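Local coordinates for protein putative pectin lyase (Geobacillus virus E2, PDB 7CHU) that forms the trimeric tailspike of a thermophilic bacteriophage and, with its pectate lyase-like region, probably recognises or cleaves polysaccharide on the host surface, at residues 3-8 with 25-30; 122-127 with 149-154; 315-320 with 337-342. One frame throughout, in Å; residues are numbered along the deposited sequence.

Contact 1: 3-8 with 25-30; sequences KTRWLN and HGDTVM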
# COMPACT_ATOMS: atom_id res chain seq x y z
N LYS A 3 31.94 -40.28 35.62
CA LYS A 3 31.09 -41.33 35.06
C LYS A 3 31.70 -41.90 33.79
O LYS A 3 31.50 -43.08 33.47
CB LYS A 3 29.69 -40.80 34.75
CG LYS A 3 28.95 -40.21 35.94
CD LYS A 3 28.31 -41.30 36.80
CE LYS A 3 29.12 -41.56 38.07
NZ LYS A 3 28.59 -42.72 38.83
N THR A 4 32.43 -41.07 33.04
CA THR A 4 33.10 -41.51 31.82
C THR A 4 34.50 -40.91 31.78
O THR A 4 34.70 -39.73 32.09
CB THR A 4 32.32 -41.10 30.56
OG1 THR A 4 31.03 -41.74 30.56
CG2 THR A 4 33.06 -41.51 29.28
N ARG A 5 35.48 -41.75 31.39
CA ARG A 5 36.87 -41.32 31.24
C ARG A 5 37.43 -41.96 29.97
O ARG A 5 37.74 -43.15 29.94
CB ARG A 5 37.69 -41.69 32.47
CG ARG A 5 39.09 -41.11 32.47
CD ARG A 5 39.82 -41.42 33.77
NE ARG A 5 40.11 -42.85 33.88
CZ ARG A 5 41.29 -43.35 34.24
NH1 ARG A 5 42.31 -42.54 34.52
NH2 ARG A 5 41.46 -44.66 34.31
N TRP A 6 37.57 -41.14 28.93
CA TRP A 6 38.06 -41.64 27.65
C TRP A 6 39.56 -41.91 27.71
O TRP A 6 40.35 -41.03 28.07
CB TRP A 6 37.74 -40.62 26.55
CG TRP A 6 36.38 -40.80 25.95
CD1 TRP A 6 35.24 -40.10 26.27
CD2 TRP A 6 36.00 -41.74 24.94
NE1 TRP A 6 34.18 -40.56 25.51
CE2 TRP A 6 34.63 -41.57 24.69
CE3 TRP A 6 36.71 -42.72 24.22
CZ2 TRP A 6 33.94 -42.33 23.75
CZ3 TRP A 6 36.02 -43.48 23.29
CH2 TRP A 6 34.65 -43.28 23.06
N LEU A 7 39.96 -43.12 27.36
CA LEU A 7 41.38 -43.43 27.28
C LEU A 7 41.83 -43.43 25.82
O LEU A 7 41.02 -43.35 24.89
CB LEU A 7 41.68 -44.77 27.97
CG LEU A 7 41.10 -44.97 29.38
CD1 LEU A 7 41.15 -46.43 29.80
CD2 LEU A 7 41.79 -44.09 30.43
N ASN A 8 43.15 -43.49 25.63
CA ASN A 8 43.69 -43.54 24.28
C ASN A 8 43.23 -44.82 23.59
O ASN A 8 43.19 -45.89 24.23
CB ASN A 8 45.22 -43.48 24.28
CG ASN A 8 45.75 -42.15 24.79
OD1 ASN A 8 45.36 -41.08 24.30
ND2 ASN A 8 46.62 -42.20 25.79
N HIS A 25 36.09 -47.67 37.03
CA HIS A 25 34.70 -47.56 36.61
C HIS A 25 34.53 -46.32 35.74
O HIS A 25 34.92 -45.21 36.12
CB HIS A 25 33.76 -47.49 37.81
CG HIS A 25 32.30 -47.48 37.43
ND1 HIS A 25 31.55 -46.33 37.39
CD2 HIS A 25 31.47 -48.48 37.06
CE1 HIS A 25 30.32 -46.62 37.02
NE2 HIS A 25 30.24 -47.92 36.82
N GLY A 26 33.93 -46.50 34.56
CA GLY A 26 33.70 -45.42 33.64
C GLY A 26 34.75 -45.26 32.57
O GLY A 26 34.54 -44.47 31.63
N ASP A 27 35.86 -45.99 32.67
CA ASP A 27 36.88 -45.94 31.63
C ASP A 27 36.29 -46.39 30.30
O ASP A 27 35.58 -47.39 30.23
CB ASP A 27 38.08 -46.81 32.02
CG ASP A 27 38.98 -46.12 33.03
OD1 ASP A 27 38.58 -45.05 33.53
OD2 ASP A 27 40.09 -46.65 33.32
N THR A 28 36.60 -45.64 29.25
CA THR A 28 36.01 -45.84 27.94
C THR A 28 37.12 -45.80 26.90
O THR A 28 37.95 -44.88 26.91
CB THR A 28 34.94 -44.78 27.67
OG1 THR A 28 34.03 -44.74 28.77
CG2 THR A 28 34.16 -45.10 26.41
N VAL A 29 37.17 -46.82 26.04
CA VAL A 29 38.20 -46.94 25.01
C VAL A 29 37.55 -47.45 23.74
O VAL A 29 36.64 -48.29 23.78
CB VAL A 29 39.36 -47.88 25.42
CG1 VAL A 29 38.87 -49.29 25.63
CG2 VAL A 29 40.48 -47.87 24.38
N MET A 30 38.04 -46.95 22.61
CA MET A 30 37.66 -47.46 21.30
C MET A 30 38.79 -48.33 20.77
O MET A 30 39.97 -48.01 20.95
CB MET A 30 37.38 -46.31 20.33
CG MET A 30 37.17 -46.74 18.90
SD MET A 30 36.97 -45.34 17.78
CE MET A 30 35.37 -44.72 18.28
O HOH W 1 39.61 -44.85 23.08
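Arg5 and Asp27 form a side-on salt bridge: NE of Arg5 meets OD1 of Asp27 at 2.7 Å, and NH2 of Arg5 meets OD2 of Asp27 at 2.6 Å. Both oxygens are approached on their syn sides, although the guanidinium and carboxylate planes are turned 34° apart. Leu7 CD2 lies over the centre of one guanidinium face, and OD2 also accepts from Gln24 N.

The backbones pair in parallel as the two strands of a beta-alpha-beta unit whose connection carries helix 14-19. Arg5 N donates to Gly26 O, Thr28 N to Arg5 O, and Leu7 N to Thr28 O at 2.7 Å with a nearly straight N-H (171°). Gly26 O takes a second bond from Thr28 OG1, which arrives from the opposite face of the carbonyl plane. A water carries the link one step on, donating to Leu7 O and accepting from Met30 N.

On the other face of the sheet, Thr28 CG2 makes a CH-pi contact 3.7 Å from the centroid of the Trp6 six-membered ring, 7° off its normal. Trp6 NE1 bonds Asp57 OD2 of the third subunit, and Thr52 of the second subunit packs on the indole. One face thus pairs charges within the chain, while the other sets the indole in a trimer interface.

Contact 2: 122-127 with 149-154; sequences YKVTSK and STITNG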
# COMPACT_ATOMS: atom_id res chain seq x y z
N TYR A 122 31.82 -9.76 3.00
CA TYR A 122 32.39 -10.39 1.81
C TYR A 122 33.11 -9.33 0.98
O TYR A 122 32.47 -8.52 0.31
CB TYR A 122 31.30 -11.08 1.01
CG TYR A 122 30.65 -12.23 1.75
CD1 TYR A 122 29.64 -12.00 2.68
CD2 TYR A 122 31.07 -13.54 1.54
CE1 TYR A 122 29.06 -13.04 3.36
CE2 TYR A 122 30.48 -14.62 2.23
CZ TYR A 122 29.47 -14.34 3.14
OH TYR A 122 28.86 -15.34 3.84
N LYS A 123 34.44 -9.34 1.02
CA LYS A 123 35.22 -8.42 0.19
C LYS A 123 35.12 -8.86 -1.27
O LYS A 123 35.44 -10.00 -1.60
CB LYS A 123 36.68 -8.39 0.63
CG LYS A 123 37.49 -7.41 -0.19
CD LYS A 123 38.77 -7.03 0.52
CE LYS A 123 39.91 -7.88 0.04
NZ LYS A 123 41.23 -7.34 0.51
N VAL A 124 34.66 -7.95 -2.13
CA VAL A 124 34.49 -8.24 -3.56
C VAL A 124 35.29 -7.20 -4.34
O VAL A 124 35.11 -5.99 -4.12
CB VAL A 124 33.01 -8.22 -3.97
CG1 VAL A 124 32.90 -8.18 -5.50
CG2 VAL A 124 32.30 -9.45 -3.42
N THR A 125 36.16 -7.67 -5.24
CA THR A 125 37.13 -6.81 -5.91
C THR A 125 36.89 -6.66 -7.41
O THR A 125 37.58 -5.87 -8.05
CB THR A 125 38.56 -7.33 -5.70
OG1 THR A 125 38.69 -8.63 -6.27
CG2 THR A 125 38.88 -7.40 -4.21
N SER A 126 35.95 -7.40 -7.98
CA SER A 126 35.60 -7.21 -9.37
C SER A 126 34.19 -7.72 -9.57
O SER A 126 33.63 -8.43 -8.72
CB SER A 126 36.59 -7.91 -10.32
OG SER A 126 36.46 -9.32 -10.26
N LYS A 127 33.62 -7.33 -10.70
CA LYS A 127 32.21 -7.53 -11.00
C LYS A 127 31.84 -9.00 -10.89
O LYS A 127 32.55 -9.87 -11.41
CB LYS A 127 31.93 -7.00 -12.40
CG LYS A 127 30.54 -7.24 -12.92
CD LYS A 127 30.38 -6.73 -14.37
CE LYS A 127 31.26 -7.48 -15.37
NZ LYS A 127 30.86 -7.13 -16.78
N SER A 149 32.61 -3.69 -1.38
CA SER A 149 33.24 -3.54 -2.69
C SER A 149 34.54 -2.76 -2.60
O SER A 149 34.61 -1.75 -1.89
CB SER A 149 32.31 -2.82 -3.66
OG SER A 149 32.86 -2.78 -4.97
N THR A 150 35.54 -3.18 -3.36
CA THR A 150 36.70 -2.34 -3.65
C THR A 150 36.77 -1.98 -5.12
O THR A 150 37.81 -1.52 -5.59
CB THR A 150 38.01 -3.03 -3.25
OG1 THR A 150 38.26 -4.11 -4.16
CG2 THR A 150 37.94 -3.57 -1.81
N ILE A 151 35.69 -2.21 -5.86
CA ILE A 151 35.66 -1.91 -7.29
C ILE A 151 35.69 -0.40 -7.50
O ILE A 151 34.90 0.34 -6.91
CB ILE A 151 34.42 -2.54 -7.93
CG1 ILE A 151 34.45 -4.06 -7.76
CG2 ILE A 151 34.27 -2.11 -9.38
CD1 ILE A 151 33.20 -4.73 -8.29
N THR A 152 36.61 0.06 -8.35
CA THR A 152 36.74 1.49 -8.63
C THR A 152 36.63 1.83 -10.11
O THR A 152 36.82 3.00 -10.47
CB THR A 152 38.09 2.04 -8.13
OG1 THR A 152 39.15 1.36 -8.81
CG2 THR A 152 38.23 1.87 -6.62
N ASN A 153 36.35 0.86 -10.98
CA ASN A 153 36.34 1.12 -12.41
C ASN A 153 34.95 1.38 -12.95
O ASN A 153 34.73 1.34 -14.17
CB ASN A 153 37.00 -0.02 -13.19
CG ASN A 153 36.27 -1.34 -12.98
OD1 ASN A 153 35.19 -1.37 -12.39
ND2 ASN A 153 36.86 -2.42 -13.44
N GLY A 154 33.99 1.68 -12.07
CA GLY A 154 32.64 1.96 -12.49
C GLY A 154 31.78 0.74 -12.74
O GLY A 154 30.60 0.89 -13.09
O HOH W 2 39.14 -3.81 -7.22
O HOH W 3 35.39 -5.27 -12.37
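Val124 O receives the N-H of Thr150 at 2.9 Å, with an N-H...O angle of 165° and the donor nearly along the C=O axis. This bond ends the pairing of strands 120-124 and 145-149, on successive coils of a right-handed parallel beta-helix, the fold expected of a pectate lyase-like family; the strands run parallel, and Val124 bridges Ser149.

Beyond this bond the two segments turn out of the sheet together. Thr125 and Thr150 lie side by side and point the same way, with CG2 of Thr125 3.3 Å from OG1 of Thr150. Ile151 reaches back to the other segment. Its CG1 stands anti to the carbonyl carbon (chi1 -61°) and lies 3.6 Å from Thr125 C, while CD1 settles 3.4 Å from Ser126 C and also meets Lys127 N, so an apolar branch packs against backbone as the paired strands end.

A second shell fixes these groups. Ile151 N donates to Ser149 OG in an ST turn, which sets the bend carrying Ile151 inward. Thr125 OG1 bonds Asp89 and Thr125 N bonds Thr91 OG1, tying this corner to the loop before helix 91-99 and to its first residue, and Lys127 forms a salt bridge with Glu159. Between the diverging backbones, one water donates to Thr125 O at 2.7 Å and to Thr150 O at 3.1 Å.

Contact 3: 315-320 with 337-342; sequences YVMNCY and KIIGCD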
# COMPACT_ATOMS: atom_id res chain seq x y z
N TYR A 315 3.16 5.94 -10.79
CA TYR A 315 2.27 6.03 -9.64
C TYR A 315 3.12 6.35 -8.42
O TYR A 315 3.93 5.52 -7.99
CB TYR A 315 1.50 4.73 -9.42
CG TYR A 315 0.74 4.18 -10.62
CD1 TYR A 315 1.42 3.65 -11.71
CD2 TYR A 315 -0.66 4.13 -10.62
CE1 TYR A 315 0.74 3.11 -12.78
CE2 TYR A 315 -1.36 3.58 -11.69
CZ TYR A 315 -0.64 3.07 -12.77
OH TYR A 315 -1.30 2.51 -13.84
N VAL A 316 2.98 7.56 -7.88
CA VAL A 316 3.69 7.93 -6.67
C VAL A 316 2.65 8.02 -5.56
O VAL A 316 2.00 9.07 -5.37
CB VAL A 316 4.47 9.25 -6.86
CG1 VAL A 316 5.33 9.55 -5.64
CG2 VAL A 316 5.35 9.19 -8.15
N MET A 317 2.49 6.92 -4.82
CA MET A 317 1.40 6.73 -3.88
C MET A 317 1.89 6.84 -2.45
O MET A 317 2.78 6.09 -2.02
CB MET A 317 0.73 5.37 -4.09
CG MET A 317 0.35 5.07 -5.53
SD MET A 317 -0.91 6.20 -6.18
CE MET A 317 -2.31 5.82 -5.11
N ASN A 318 1.28 7.75 -1.70
CA ASN A 318 1.55 7.96 -0.27
C ASN A 318 3.06 7.91 0.02
O ASN A 318 3.55 7.14 0.84
CB ASN A 318 0.75 6.99 0.63
CG ASN A 318 0.65 5.56 0.07
OD1 ASN A 318 -0.05 5.28 -0.92
ND2 ASN A 318 1.32 4.62 0.74
N CYS A 319 3.79 8.76 -0.69
CA CYS A 319 5.22 8.86 -0.46
C CYS A 319 5.55 10.11 0.34
O CYS A 319 4.80 11.09 0.35
CB CYS A 319 6.03 8.83 -1.77
SG CYS A 319 5.87 7.28 -2.71
N TYR A 320 6.69 10.04 1.00
CA TYR A 320 7.18 11.06 1.92
C TYR A 320 8.40 11.73 1.30
O TYR A 320 9.38 11.06 0.97
CB TYR A 320 7.52 10.42 3.27
CG TYR A 320 8.45 11.22 4.17
CD1 TYR A 320 8.11 12.49 4.63
CD2 TYR A 320 9.66 10.68 4.57
CE1 TYR A 320 8.96 13.20 5.46
CE2 TYR A 320 10.51 11.37 5.39
CZ TYR A 320 10.16 12.62 5.83
OH TYR A 320 11.06 13.26 6.63
N LYS A 337 0.82 10.06 -11.56
CA LYS A 337 -0.13 10.19 -10.46
C LYS A 337 0.63 10.39 -9.15
O LYS A 337 1.41 9.52 -8.74
CB LYS A 337 -1.04 8.97 -10.39
CG LYS A 337 -1.91 8.87 -11.63
CD LYS A 337 -2.57 7.52 -11.78
CE LYS A 337 -3.40 7.46 -13.09
NZ LYS A 337 -2.59 7.74 -14.32
N ILE A 338 0.41 11.54 -8.53
CA ILE A 338 1.01 11.94 -7.27
C ILE A 338 -0.15 12.01 -6.28
O ILE A 338 -0.93 12.97 -6.28
CB ILE A 338 1.75 13.28 -7.36
CG1 ILE A 338 2.57 13.42 -8.67
CG2 ILE A 338 2.61 13.53 -6.10
CD1 ILE A 338 3.72 12.50 -8.74
N ILE A 339 -0.33 10.96 -5.49
CA ILE A 339 -1.56 10.78 -4.71
C ILE A 339 -1.19 10.53 -3.26
O ILE A 339 -0.46 9.58 -2.95
CB ILE A 339 -2.40 9.61 -5.25
CG1 ILE A 339 -2.99 9.96 -6.62
CG2 ILE A 339 -3.49 9.21 -4.25
CD1 ILE A 339 -3.83 8.85 -7.22
N GLY A 340 -1.73 11.36 -2.36
CA GLY A 340 -1.52 11.17 -0.94
C GLY A 340 -0.10 11.40 -0.47
O GLY A 340 0.29 10.86 0.56
N CYS A 341 0.70 12.18 -1.20
CA CYS A 341 2.07 12.39 -0.78
C CYS A 341 2.16 13.61 0.13
O CYS A 341 1.33 14.52 0.08
CB CYS A 341 3.00 12.56 -1.99
SG CYS A 341 2.94 11.11 -3.10
N ASP A 342 3.24 13.66 0.89
CA ASP A 342 3.50 14.84 1.69
C ASP A 342 4.90 15.34 1.39
O ASP A 342 5.84 14.54 1.27
CB ASP A 342 3.34 14.57 3.17
CG ASP A 342 3.19 15.85 3.98
OD1 ASP A 342 4.25 16.35 4.42
OD2 ASP A 342 2.03 16.35 4.13
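Met317 folds against Ile339: its chain bends at chi2 and chi3 (both -64°), which brings CE to 3.7 Å from Ile339 CG2 and lays SD 3.8 Å from Ile339 CB. SD and CE thus both lie against the branch carbon of Ile339. On the other face of the sheet, Val316 and Ile338 point the same way, and Ile338 CD1 fits against the valine, 3.7 Å from Val316 CG2 and close to Val316 CB. The other valine methyl, CG1, meets Cys341 SG at 3.8 Å.

Side chains at matching positions point the same way because the strands belong to adjacent coils of a parallel beta-helix and are in register. Here the axes of strands 315-317 and 337-339 run 4.9 Å apart and only 5° from parallel, joined by three backbone bonds, from Val316 N to Lys337 O, Ile339 N to Val316 O and Asn318 N to Ile339 O.

Both segments then turn at residues of positive phi, Asn318 and Gly340. In the hollow of this corner sits Cys341 SG, which accepts from Cys319 N at 3.5 Å, before Asp342 N to Cys319 O resumes the pairing. At the start of the two strands, the Lys337 chain runs beside the Tyr315 ring, Lys337 CD 4.1 Å from Tyr315 CD2. Lys337 NZ forms a salt bridge with Asp342 OD1 of the third subunit, while Asp342 of this chain makes salt bridges with Arg335 and Lys337 of the second subunit.

Overall arrangement
All three contacts include parallel strand pairing, though contact 2 has a single bridge. Contact 1 belongs to a small separate N-terminal sheet, its centre about 72 Å from that of contact 3, and is partly buried. Contacts 2 and 3 join successive coils of the beta-helix, their centres about 36 Å apart. Contact 2 lies at a partly buried corner where pairing gives way to loops and water, and no other subunit touches it. Contact 3 is almost wholly buried and resumes its ladder after the turn, with apolar and sulfur packing. Contacts 1 and 3 both meet the two other subunits, yet the salt bridge of contact 1 stays within the chain, whereas those of contact 3 cross between chains.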